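PDB 2OBM: EscN, which belongs to the ATP synthase alpha/beta family of P-loop nucleotide-binding proteins and carries a C-terminal domain of type III secretion system EscN proteins. Local coordinates for residues 57-62 against 85-90; 253-258 against 323-328; 105-110 against 165-170. The protein carries 1 engineered substitution. All blocks are in the same frame, centred on the assembly; numbering follows the deposited sequence. Where two conformers were deposited one is given.

Contact 1: residues 57-62 against 85-90; sequences LGVRAI and STLLGM. With ADP (adenosine-5'-diphosphate), chain C.
Val59 turns CG1 anti to its own N (chi1 175°), which sets the second methyl, CG2, beside that N and facing the helix of residues 84-94; there CG2 meets Leu87 and Met90 together. Leu87 likewise directs its CG away from its N, and although its CB does not point at the 57-62 segment, the branch ending in CD1 swings over to it, 4.1 Å from Val59 CG2. Met90 sets CG opposite its carbonyl carbon, beside the N, and bends at chi3 (54°), so that Met90 CE lies 4.2 Å from Val59 CG2. Both side chains cross Val59 at about a right angle. Ile62, in the first turn of the helix that starts just after Val59, its N-cap residue, adds its CD1 at 4.4 Å from Leu87 CD1. The side chains that meet here are apolar and buried, their contacts at ordinary van der Waals spacing. Gly58 adopts a positive phi in the turn leading to Val59, and Ile91 extends the apolar layer on the helix side. The first residues of the helix reach ADP. Ser85 N donates to ADP O2B at 3.1 Å in a nearly straight bond (165°), while Thr86 OG1 holds ADP O1A at 2.7 Å. Met90 SD lies 3.7 Å from ADP N6, on the adenine. Thus one helix packs against the 57-62 turn through Leu87 and Met90 while its first residues hold the phosphates, as in the strand-loop-helix of a P-loop (Walker A), to which Ser85 probably belongs.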
loop_
_atom_site.group_PDB
_atom_site.type_symbol
_atom_site.label_atom_id
_atom_site.label_comp_id
_atom_site.label_asym_id
_atom_site.label_seq_id
_atom_site.Cartn_x
_atom_site.Cartn_y
_atom_site.Cartn_z
ATOM N N LEU A 57 2.857 7.547 6.644
ATOM C CA LEU A 57 3.188 6.120 6.651
ATOM C C LEU A 57 4.429 5.848 7.502
ATOM O O LEU A 57 4.648 4.732 7.961
ATOM C CB LEU A 57 3.455 5.601 5.226
ATOM C CG LEU A 57 2.402 5.844 4.140
ATOM C CD1 LEU A 57 2.862 5.277 2.847
ATOM C CD2 LEU A 57 1.064 5.238 4.503
ATOM N N GLY A 58 5.254 6.866 7.680
ATOM C CA GLY A 58 6.481 6.719 8.435
ATOM C C GLY A 58 7.612 6.207 7.576
ATOM O O GLY A 58 8.672 5.856 8.085
ATOM N N VAL A 59 7.380 6.164 6.266
ATOM C CA VAL A 59 8.396 5.807 5.291
ATOM C C VAL A 59 8.869 7.095 4.643
ATOM O O VAL A 59 8.070 7.779 4.008
ATOM C CB VAL A 59 7.802 4.878 4.197
ATOM C CG1 VAL A 59 8.833 4.598 3.080
ATOM C CG2 VAL A 59 7.325 3.583 4.821
ATOM N N ARG A 60 10.157 7.433 4.802
ATOM C CA ARG A 60 10.670 8.744 4.353
ATOM C C ARG A 60 10.427 9.059 2.875
ATOM O O ARG A 60 9.918 10.127 2.551
ATOM C CB ARG A 60 12.169 8.916 4.686
ATOM C CG ARG A 60 12.444 9.066 6.184
ATOM C CD ARG A 60 13.902 9.393 6.497
ATOM N NE ARG A 60 14.814 8.340 6.080
ATOM C CZ ARG A 60 15.336 7.427 6.882
ATOM N NH1 ARG A 60 15.037 7.408 8.179
ATOM N NH2 ARG A 60 16.166 6.525 6.380
ATOM N N ALA A 61 10.801 8.132 1.995
ATOM C CA ALA A 61 10.655 8.303 0.544
ATOM C C ALA A 61 9.245 8.691 0.185
ATOM O O ALA A 61 9.033 9.513 -0.697
ATOM C CB ALA A 61 11.050 7.022 -0.195
ATOM N N ILE A 62 8.268 8.109 0.872
ATOM C CA ILE A 62 6.871 8.363 0.536
ATOM C C ILE A 62 6.321 9.604 1.214
ATOM O O ILE A 62 5.727 10.467 0.567
ATOM C CB ILE A 62 5.952 7.157 0.881
ATOM C CG1 ILE A 62 6.397 5.895 0.132
ATOM C CG2 ILE A 62 4.515 7.503 0.540
ATOM C CD1 ILE A 62 5.761 4.573 0.677
ATOM N N SER A 85 6.722 -7.126 1.036
ATOM C CA SER A 85 6.287 -7.446 2.389
ATOM C C SER A 85 6.944 -6.592 3.467
ATOM O O SER A 85 6.282 -6.117 4.383
ATOM C CB SER A 85 6.524 -8.932 2.676
ATOM O OG SER A 85 5.725 -9.719 1.799
ATOM N N THR A 86 8.257 -6.416 3.358
ATOM C CA THR A 86 8.992 -5.552 4.273
ATOM C C THR A 86 8.432 -4.124 4.224
ATOM O O THR A 86 8.195 -3.515 5.251
ATOM C CB THR A 86 10.490 -5.571 3.921
ATOM O OG1 THR A 86 10.995 -6.872 4.206
ATOM C CG2 THR A 86 11.269 -4.559 4.756
ATOM N N LEU A 87 8.212 -3.591 3.026
ATOM C CA LEU A 87 7.628 -2.267 2.915
ATOM C C LEU A 87 6.267 -2.222 3.602
ATOM O O LEU A 87 5.965 -1.291 4.346
ATOM C CB LEU A 87 7.520 -1.828 1.455
ATOM C CG LEU A 87 6.793 -0.508 1.233
ATOM C CD1 LEU A 87 7.478 0.681 1.974
ATOM C CD2 LEU A 87 6.623 -0.224 -0.279
ATOM N N LEU A 88 5.436 -3.224 3.343
ATOM C CA LEU A 88 4.118 -3.269 3.967
ATOM C C LEU A 88 4.221 -3.357 5.490
ATOM O O LEU A 88 3.411 -2.797 6.187
ATOM C CB LEU A 88 3.323 -4.464 3.427
ATOM C CG LEU A 88 2.984 -4.506 1.925
ATOM C CD1 LEU A 88 2.051 -5.691 1.624
ATOM C CD2 LEU A 88 2.358 -3.187 1.453
ATOM N N GLY A 89 5.201 -4.095 6.008
ATOM C CA GLY A 89 5.391 -4.179 7.460
ATOM C C GLY A 89 5.748 -2.817 8.030
ATOM O O GLY A 89 5.170 -2.367 9.021
ATOM N N MET A 90 6.691 -2.147 7.381
ATOM C CA MET A 90 7.098 -0.799 7.774
ATOM C C MET A 90 5.925 0.171 7.853
ATOM O O MET A 90 5.829 0.956 8.785
ATOM C CB MET A 90 8.132 -0.258 6.796
ATOM C CG MET A 90 9.411 -1.015 6.833
ATOM S SD MET A 90 10.571 -0.445 5.597
ATOM C CE MET A 90 10.635 1.316 5.952
HETATM P PB ADP C . 9.212 -9.996 -0.585
HETATM O O1B ADP C . 9.788 -10.936 -1.624
HETATM O O2B ADP C . 8.219 -8.932 -0.995
HETATM O O3B ADP C . 8.510 -10.894 0.559
HETATM P PA ADP C . 10.593 -9.111 1.755
HETATM O O1A ADP C . 9.671 -8.003 2.191
HETATM O O2A ADP C . 10.519 -10.455 2.443
HETATM O O3A ADP C . 10.470 -9.304 0.155
HETATM O "O5'" ADP C . 12.108 -8.586 1.872
HETATM C "C5'" ADP C . 13.144 -9.272 1.170
HETATM C "C4'" ADP C . 14.387 -9.350 2.047
HETATM O "O4'" ADP C . 15.275 -8.295 1.677
HETATM C "C3'" ADP C . 14.067 -9.158 3.525
HETATM O "O3'" ADP C . 14.006 -10.402 4.228
HETATM C "C2'" ADP C . 15.182 -8.272 4.044
HETATM O "O2'" ADP C . 16.285 -9.027 4.567
HETATM C "C1'" ADP C . 15.627 -7.500 2.816
HETATM N N9 ADP C . 14.901 -6.203 2.826
HETATM C C8 ADP C . 13.850 -5.854 2.058
HETATM N N7 ADP C . 13.441 -4.593 2.346
HETATM C C5 ADP C . 14.235 -4.114 3.326
HETATM C C6 ADP C . 14.351 -2.852 4.102
HETATM N N6 ADP C . 13.516 -1.804 3.899
HETATM N N1 ADP C . 15.329 -2.779 5.029
HETATM C C2 ADP C . 16.172 -3.802 5.260
HETATM N N3 ADP C . 16.122 -4.971 4.595
HETATM C C4 ADP C . 15.193 -5.184 3.635
#

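Contact 2: residues 253-258 against 323-328; sequences ENHFPA and NFIQQS. With ADP (adenosine-5'-diphosphate), chain C.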
loop_
_atom_site.group_PDB
_atom_site.type_symbol
_atom_site.label_atom_id
_atom_site.label_comp_id
_atom_site.label_asym_id
_atom_site.label_seq_id
_atom_site.Cartn_x
_atom_site.Cartn_y
_atom_site.Cartn_z
ATOM N N GLU A 253 20.144 -3.645 -6.118
ATOM C CA GLU A 253 21.160 -2.778 -5.529
ATOM C C GLU A 253 21.082 -2.839 -4.009
ATOM O O GLU A 253 21.802 -2.131 -3.324
ATOM C CB GLU A 253 20.971 -1.318 -5.974
ATOM C CG GLU A 253 21.246 -1.014 -7.446
ATOM C CD GLU A 253 20.944 0.439 -7.810
ATOM O OE1 GLU A 253 21.412 1.349 -7.096
ATOM O OE2 GLU A 253 20.241 0.680 -8.816
ATOM N N ASN A 254 20.192 -3.669 -3.479
ATOM C CA ASN A 254 19.956 -3.676 -2.031
ATOM C C ASN A 254 19.500 -2.298 -1.544
ATOM O O ASN A 254 19.681 -1.910 -0.378
ATOM C CB ASN A 254 21.203 -4.158 -1.279
ATOM C CG ASN A 254 21.362 -5.644 -1.355
ATOM O OD1 ASN A 254 20.394 -6.378 -1.186
ATOM N ND2 ASN A 254 22.573 -6.106 -1.639
ATOM N N HIS A 255 18.903 -1.564 -2.469
ATOM C CA HIS A 255 18.289 -0.288 -2.179
ATOM C C HIS A 255 16.835 -0.529 -1.737
ATOM O O HIS A 255 15.968 -0.865 -2.545
ATOM C CB HIS A 255 18.410 0.586 -3.427
ATOM C CG HIS A 255 17.664 1.874 -3.359
ATOM N ND1 HIS A 255 18.198 3.061 -3.809
ATOM C CD2 HIS A 255 16.402 2.158 -2.952
ATOM C CE1 HIS A 255 17.306 4.024 -3.668
ATOM N NE2 HIS A 255 16.210 3.504 -3.142
ATOM N N PHE A 256 16.588 -0.378 -0.435
ATOM C CA PHE A 256 15.276 -0.635 0.150
ATOM C C PHE A 256 14.809 0.519 1.024
ATOM O O PHE A 256 15.607 1.093 1.748
ATOM C CB PHE A 256 15.282 -1.929 0.981
ATOM C CG PHE A 256 15.460 -3.178 0.154
ATOM C CD1 PHE A 256 14.495 -3.544 -0.791
ATOM C CD2 PHE A 256 16.589 -3.974 0.307
ATOM C CE1 PHE A 256 14.651 -4.672 -1.566
ATOM C CE2 PHE A 256 16.758 -5.115 -0.469
ATOM C CZ PHE A 256 15.792 -5.468 -1.404
ATOM N N PRO A 257 13.502 0.861 0.956
ATOM C CA PRO A 257 12.507 0.290 0.041
ATOM C C PRO A 257 12.861 0.561 -1.414
ATOM O O PRO A 257 13.381 1.624 -1.733
ATOM C CB PRO A 257 11.222 1.054 0.389
ATOM C CG PRO A 257 11.454 1.627 1.730
ATOM C CD PRO A 257 12.912 1.869 1.860
ATOM N N ALA A 258 12.541 -0.386 -2.288
ATOM C CA ALA A 258 12.970 -0.351 -3.677
ATOM C C ALA A 258 12.084 0.531 -4.549
ATOM O O ALA A 258 11.778 0.172 -5.683
ATOM C CB ALA A 258 13.016 -1.778 -4.236
ATOM N N ASN A 323 20.563 8.023 1.918
ATOM C CA ASN A 323 20.286 7.714 3.316
ATOM C C ASN A 323 18.892 8.186 3.726
ATOM O O ASN A 323 18.335 7.688 4.688
ATOM C CB ASN A 323 21.326 8.363 4.242
ATOM C CG ASN A 323 22.662 7.634 4.236
ATOM O OD1 ASN A 323 22.730 6.403 4.127
ATOM N ND2 ASN A 323 23.735 8.397 4.364
ATOM N N PHE A 324 18.359 9.170 3.005
ATOM C CA PHE A 324 16.982 9.620 3.184
ATOM C C PHE A 324 15.978 8.628 2.555
ATOM O O PHE A 324 15.112 8.120 3.246
ATOM C CB PHE A 324 16.811 11.038 2.630
ATOM C CG PHE A 324 15.384 11.566 2.677
ATOM C CD1 PHE A 324 14.826 12.010 3.867
ATOM C CD2 PHE A 324 14.621 11.659 1.517
ATOM C CE1 PHE A 324 13.544 12.504 3.910
ATOM C CE2 PHE A 324 13.316 12.154 1.560
ATOM C CZ PHE A 324 12.789 12.587 2.753
ATOM N N ILE A 325 16.113 8.328 1.266
ATOM C CA ILE A 325 15.145 7.435 0.603
ATOM C C ILE A 325 15.258 5.964 0.993
ATOM O O ILE A 325 14.239 5.291 1.131
ATOM C CB ILE A 325 15.152 7.545 -0.931
ATOM C CG1 ILE A 325 16.540 7.219 -1.500
ATOM C CG2 ILE A 325 14.596 8.899 -1.360
ATOM C CD1 ILE A 325 16.652 7.401 -3.032
ATOM N N GLN A 326 16.484 5.471 1.172
ATOM C CA GLN A 326 16.690 4.146 1.741
ATOM C C GLN A 326 16.376 4.173 3.248
ATOM O O GLN A 326 16.618 5.174 3.925
ATOM C CB GLN A 326 18.100 3.631 1.453
ATOM C CG GLN A 326 18.471 3.662 -0.022
ATOM C CD GLN A 326 19.855 3.087 -0.307
ATOM O OE1 GLN A 326 20.511 3.464 -1.284
ATOM N NE2 GLN A 326 20.299 2.167 0.534
ATOM N N GLN A 327 15.807 3.088 3.764
ATOM C CA GLN A 327 15.328 3.078 5.139
ATOM C C GLN A 327 15.144 1.647 5.625
ATOM O O GLN A 327 14.365 0.885 5.053
ATOM C CB GLN A 327 14.011 3.848 5.228
ATOM C CG GLN A 327 13.394 3.932 6.601
ATOM C CD GLN A 327 12.228 4.911 6.653
ATOM O OE1 GLN A 327 11.898 5.556 5.659
ATOM N NE2 GLN A 327 11.588 5.008 7.807
ATOM N N SER A 328 15.858 1.270 6.680
ATOM C CA SER A 328 15.750 -0.093 7.182
ATOM C C SER A 328 14.497 -0.318 8.025
ATOM O O SER A 328 13.865 0.621 8.487
ATOM C CB SER A 328 17.028 -0.532 7.917
ATOM O OG SER A 328 17.413 0.392 8.913
HETATM P PB ADP C . 9.212 -9.996 -0.585
HETATM O O1B ADP C . 9.788 -10.936 -1.624
HETATM O O2B ADP C . 8.219 -8.932 -0.995
HETATM O O3B ADP C . 8.510 -10.894 0.559
HETATM P PA ADP C . 10.593 -9.111 1.755
HETATM O O1A ADP C . 9.671 -8.003 2.191
HETATM O O2A ADP C . 10.519 -10.455 2.443
HETATM O O3A ADP C . 10.470 -9.304 0.155
HETATM O "O5'" ADP C . 12.108 -8.586 1.872
HETATM C "C5'" ADP C . 13.144 -9.272 1.170
HETATM C "C4'" ADP C . 14.387 -9.350 2.047
HETATM O "O4'" ADP C . 15.275 -8.295 1.677
HETATM C "C3'" ADP C . 14.067 -9.158 3.525
HETATM O "O3'" ADP C . 14.006 -10.402 4.228
HETATM C "C2'" ADP C . 15.182 -8.272 4.044
HETATM O "O2'" ADP C . 16.285 -9.027 4.567
HETATM C "C1'" ADP C . 15.627 -7.500 2.816
HETATM N N9 ADP C . 14.901 -6.203 2.826
HETATM C C8 ADP C . 13.850 -5.854 2.058
HETATM N N7 ADP C . 13.441 -4.593 2.346
HETATM C C5 ADP C . 14.235 -4.114 3.326
HETATM C C6 ADP C . 14.351 -2.852 4.102
HETATM N N6 ADP C . 13.516 -1.804 3.899
HETATM N N1 ADP C . 15.329 -2.779 5.029
HETATM C C2 ADP C . 16.172 -3.802 5.260
HETATM N N3 ADP C . 16.122 -4.971 4.595
HETATM C C4 ADP C . 15.193 -5.184 3.635
HETATM O O HOH W 1 12.898 4.263 -1.225
#
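The imidazole of His255 carries the tight part of this contact: the CG methylene of Gln326 sits 3.7 Å from the ring centroid and only 1° off the normal, a CH-pi contact over one face. Ile325 comes from another direction, its CD1 reaching the ring edge 3.5 Å from His255 CE1. His255 swings its ring away from its own N (chi1 172°), which brings it to both partners. Next to the ring the two backbones are tied together. Gln327 N donates to Phe256 O at 2.8 Å, in the carbonyl plane and on a lone pair, and Gln326 CA-H leans on Phe256 O, with CA at 3.2 Å. Pro257, after a cis peptide bond, lays its CD 3.6 Å from Gln327 O. A water bridges Pro257 O and Ile325 O within this packed part, donating to both, at 2.7 Å from Pro257 O. This joins the nucleotide-binding domain of the ATP synthase alpha/beta family to the C-terminal domain where helix 310-325 ends, and the two segments line part of the adenine site: one face of the Phe256 ring lies against the base, with ADP C8 over its centre, while Gln327 O accepts a bond from ADP N6 at 3.0 Å. The solvent side is looser. The amide of partly exposed Gln326 is turned 38° from the imidazole plane, its OE1 weakly bonded to Gln322, and Asn254, in the Schellman turn closing helix 248-252, is exposed, its amide turned from 323-328.

Contact 3: residues 105-110 against 165-170; sequences IGERGR and MMDSVT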
loop_
_atom_site.group_PDB
_atom_site.type_symbol
_atom_site.label_atom_id
_atom_site.label_comp_id
_atom_site.label_asym_id
_atom_site.label_seq_id
_atom_site.Cartn_x
_atom_site.Cartn_y
_atom_site.Cartn_z
ATOM N N ILE A 105 -4.350 -12.162 1.037
ATOM C CA ILE A 105 -5.098 -13.027 0.147
ATOM C C ILE A 105 -4.253 -13.774 -0.895
ATOM O O ILE A 105 -3.544 -13.157 -1.691
ATOM C CB ILE A 105 -6.192 -12.205 -0.634
ATOM C CG1 ILE A 105 -7.096 -11.427 0.337
ATOM C CG2 ILE A 105 -7.005 -13.122 -1.578
ATOM C CD1 ILE A 105 -8.048 -10.367 -0.360
ATOM N N GLY A 106 -4.356 -15.101 -0.901
ATOM C CA GLY A 106 -3.826 -15.909 -1.994
ATOM C C GLY A 106 -2.404 -16.448 -1.869
ATOM O O GLY A 106 -1.958 -17.217 -2.730
ATOM N N GLU A 107 -1.697 -16.044 -0.813
ATOM C CA GLU A 107 -0.326 -16.489 -0.574
ATOM C C GLU A 107 -0.315 -17.777 0.266
ATOM O O GLU A 107 -1.314 -18.137 0.897
ATOM C CB GLU A 107 0.499 -15.388 0.124
ATOM C CG GLU A 107 1.037 -14.269 -0.792
ATOM C CD GLU A 107 1.912 -13.256 -0.031
ATOM O OE1 GLU A 107 2.557 -12.381 -0.667
ATOM O OE2 GLU A 107 1.953 -13.327 1.216
ATOM N N ARG A 108 0.813 -18.481 0.255
ATOM C CA ARG A 108 0.935 -19.684 1.068
ATOM C C ARG A 108 1.160 -19.285 2.513
ATOM O O ARG A 108 1.575 -18.155 2.801
ATOM C CB ARG A 108 2.050 -20.597 0.560
ATOM C CG ARG A 108 1.709 -21.265 -0.760
ATOM C CD ARG A 108 2.902 -21.982 -1.365
ATOM N NE ARG A 108 2.532 -22.653 -2.615
ATOM C CZ ARG A 108 3.174 -23.700 -3.134
ATOM N NH1 ARG A 108 4.230 -24.227 -2.512
ATOM N NH2 ARG A 108 2.750 -24.224 -4.274
ATOM N N GLY A 109 0.854 -20.208 3.415
ATOM C CA GLY A 109 0.963 -19.950 4.838
ATOM C C GLY A 109 2.341 -19.525 5.307
ATOM O O GLY A 109 2.456 -18.864 6.336
ATOM N N ARG A 110 3.387 -19.912 4.573
ATOM C CA ARG A 110 4.753 -19.514 4.927
ATOM C C ARG A 110 4.934 -18.019 4.785
ATOM O O ARG A 110 5.448 -17.367 5.691
ATOM C CB ARG A 110 5.793 -20.224 4.057
ATOM C CG ARG A 110 7.234 -19.691 4.246
ATOM C CD ARG A 110 8.272 -20.713 3.769
ATOM N NE ARG A 110 9.636 -20.415 4.228
ATOM C CZ ARG A 110 10.673 -20.156 3.425
ATOM N NH1 ARG A 110 11.875 -19.902 3.941
ATOM N NH2 ARG A 110 10.517 -20.158 2.103
ATOM N N MET A 165 -5.456 -2.308 4.230
ATOM C CA MET A 165 -4.324 -2.773 3.451
ATOM C C MET A 165 -4.649 -4.111 2.797
ATOM O O MET A 165 -4.825 -5.113 3.468
ATOM C CB MET A 165 -3.063 -2.873 4.324
ATOM C CG MET A 165 -1.838 -3.422 3.583
ATOM S SD MET A 165 -0.301 -3.305 4.543
ATOM C CE MET A 165 -0.084 -1.530 4.592
ATOM N N MET A 166 -4.719 -4.129 1.479
ATOM C CA MET A 166 -5.100 -5.346 0.786
ATOM C C MET A 166 -3.951 -5.895 -0.074
ATOM O O MET A 166 -3.606 -5.330 -1.116
ATOM C CB MET A 166 -6.355 -5.117 -0.047
ATOM C CG MET A 166 -6.830 -6.361 -0.820
ATOM S SD MET A 166 -8.264 -5.971 -1.835
ATOM C CE MET A 166 -9.367 -5.282 -0.596
ATOM N N ASP A 167 -3.384 -7.004 0.388
ATOM C CA ASP A 167 -2.305 -7.699 -0.280
ATOM C C ASP A 167 -2.784 -9.101 -0.699
ATOM O O ASP A 167 -2.654 -10.042 0.086
ATOM C CB ASP A 167 -1.127 -7.812 0.701
ATOM C CG ASP A 167 0.166 -8.244 0.033
ATOM O OD1 ASP A 167 0.327 -8.032 -1.189
ATOM O OD2 ASP A 167 1.025 -8.796 0.746
ATOM N N SER A 168 -3.306 -9.263 -1.925
ATOM C CA SER A 168 -3.249 -8.256 -2.986
ATOM C C SER A 168 -4.557 -8.146 -3.744
ATOM O O SER A 168 -5.371 -9.061 -3.693
ATOM C CB SER A 168 -2.173 -8.644 -3.999
ATOM O OG SER A 168 -2.434 -9.943 -4.505
ATOM N N VAL A 169 -4.747 -7.051 -4.478
ATOM C CA VAL A 169 -5.930 -6.943 -5.340
ATOM C C VAL A 169 -5.797 -7.918 -6.516
ATOM O O VAL A 169 -6.776 -8.509 -6.967
ATOM C CB VAL A 169 -6.227 -5.480 -5.799
ATOM C CG1 VAL A 169 -5.199 -4.989 -6.795
ATOM C CG2 VAL A 169 -7.620 -5.383 -6.407
ATOM N N THR A 170 -4.568 -8.125 -6.965
ATOM C CA THR A 170 -4.270 -9.114 -7.989
ATOM C C THR A 170 -4.860 -10.508 -7.684
ATOM O O THR A 170 -5.437 -11.152 -8.570
ATOM C CB THR A 170 -2.759 -9.260 -8.154
ATOM O OG1 THR A 170 -2.208 -8.021 -8.612
ATOM C CG2 THR A 170 -2.426 -10.386 -9.168
HETATM O O HOH W 2 -1.634 -11.747 -2.910
HETATM O O HOH W 3 -0.860 -12.050 1.452
#
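Ile105 lays its CD1 against Met166 CG, 4.2 Å away, the apolar end of a contact that turns polar toward the nucleotide site. CG1 lies beside the backbone N and the chain runs on extended, which carries CD1 across to the neighbouring strand; Ala144 and Ala145 of helix 138-156 cover this patch. Next to it Ile105 N donates to Asp167 O at 2.9 Å, nearly straight at the hydrogen (173°) but tilted 31° from the carbonyl plane. This bond closes the pairing of parallel strands 99-105 and 161-167 in the central sheet of the P-loop fold, at the ends where both chains turn off into loops leading to helices. A cis peptide precedes Ser168, which N-caps helix 169-182 through its OG on Arg171 N. A water donates to Ile105 O at 2.7 Å and also bonds Ser168 OG, filling in where the strands part. A second water spans Asp167 O and, weakly, Glu107 OE2. The carboxylates of Glu107 and Asp167 approach with planes 75° apart, Glu107 OE1 and Asp167 OD2 separated by 4.1 Å. Both of these oxygens form salt bridges to Lys84. Thr220 takes Asp167 OD1, so the Asp167 carboxylate is held at each oxygen, which probably limits its rotation. Gly106 precedes Glu107 at a turn and has a positive phi.

Contacts 1 and 2 both reach the ADP: the 85-90 helix start holds its phosphates, and 253-258 with 323-328 line part of the adenine site. Their centres are about 10 Å apart and they touch directly, through probable hydrogen bonds from Arg60 N to Gln327 OE1 at 2.7 Å and from Arg60 NH2 to Gln326 O at 2.8 Å. Contact 3 lies at the end of two strands of the central sheet, its centre about 17 Å from that of contact 1; they meet where Leu88 CD1 packs 3.4 Å from Asp167 OD2. The side chain of Glu107 is about 6 Å from ADP. Contacts 2 and 3 do not touch, their nearest atoms being about 12 Å apart.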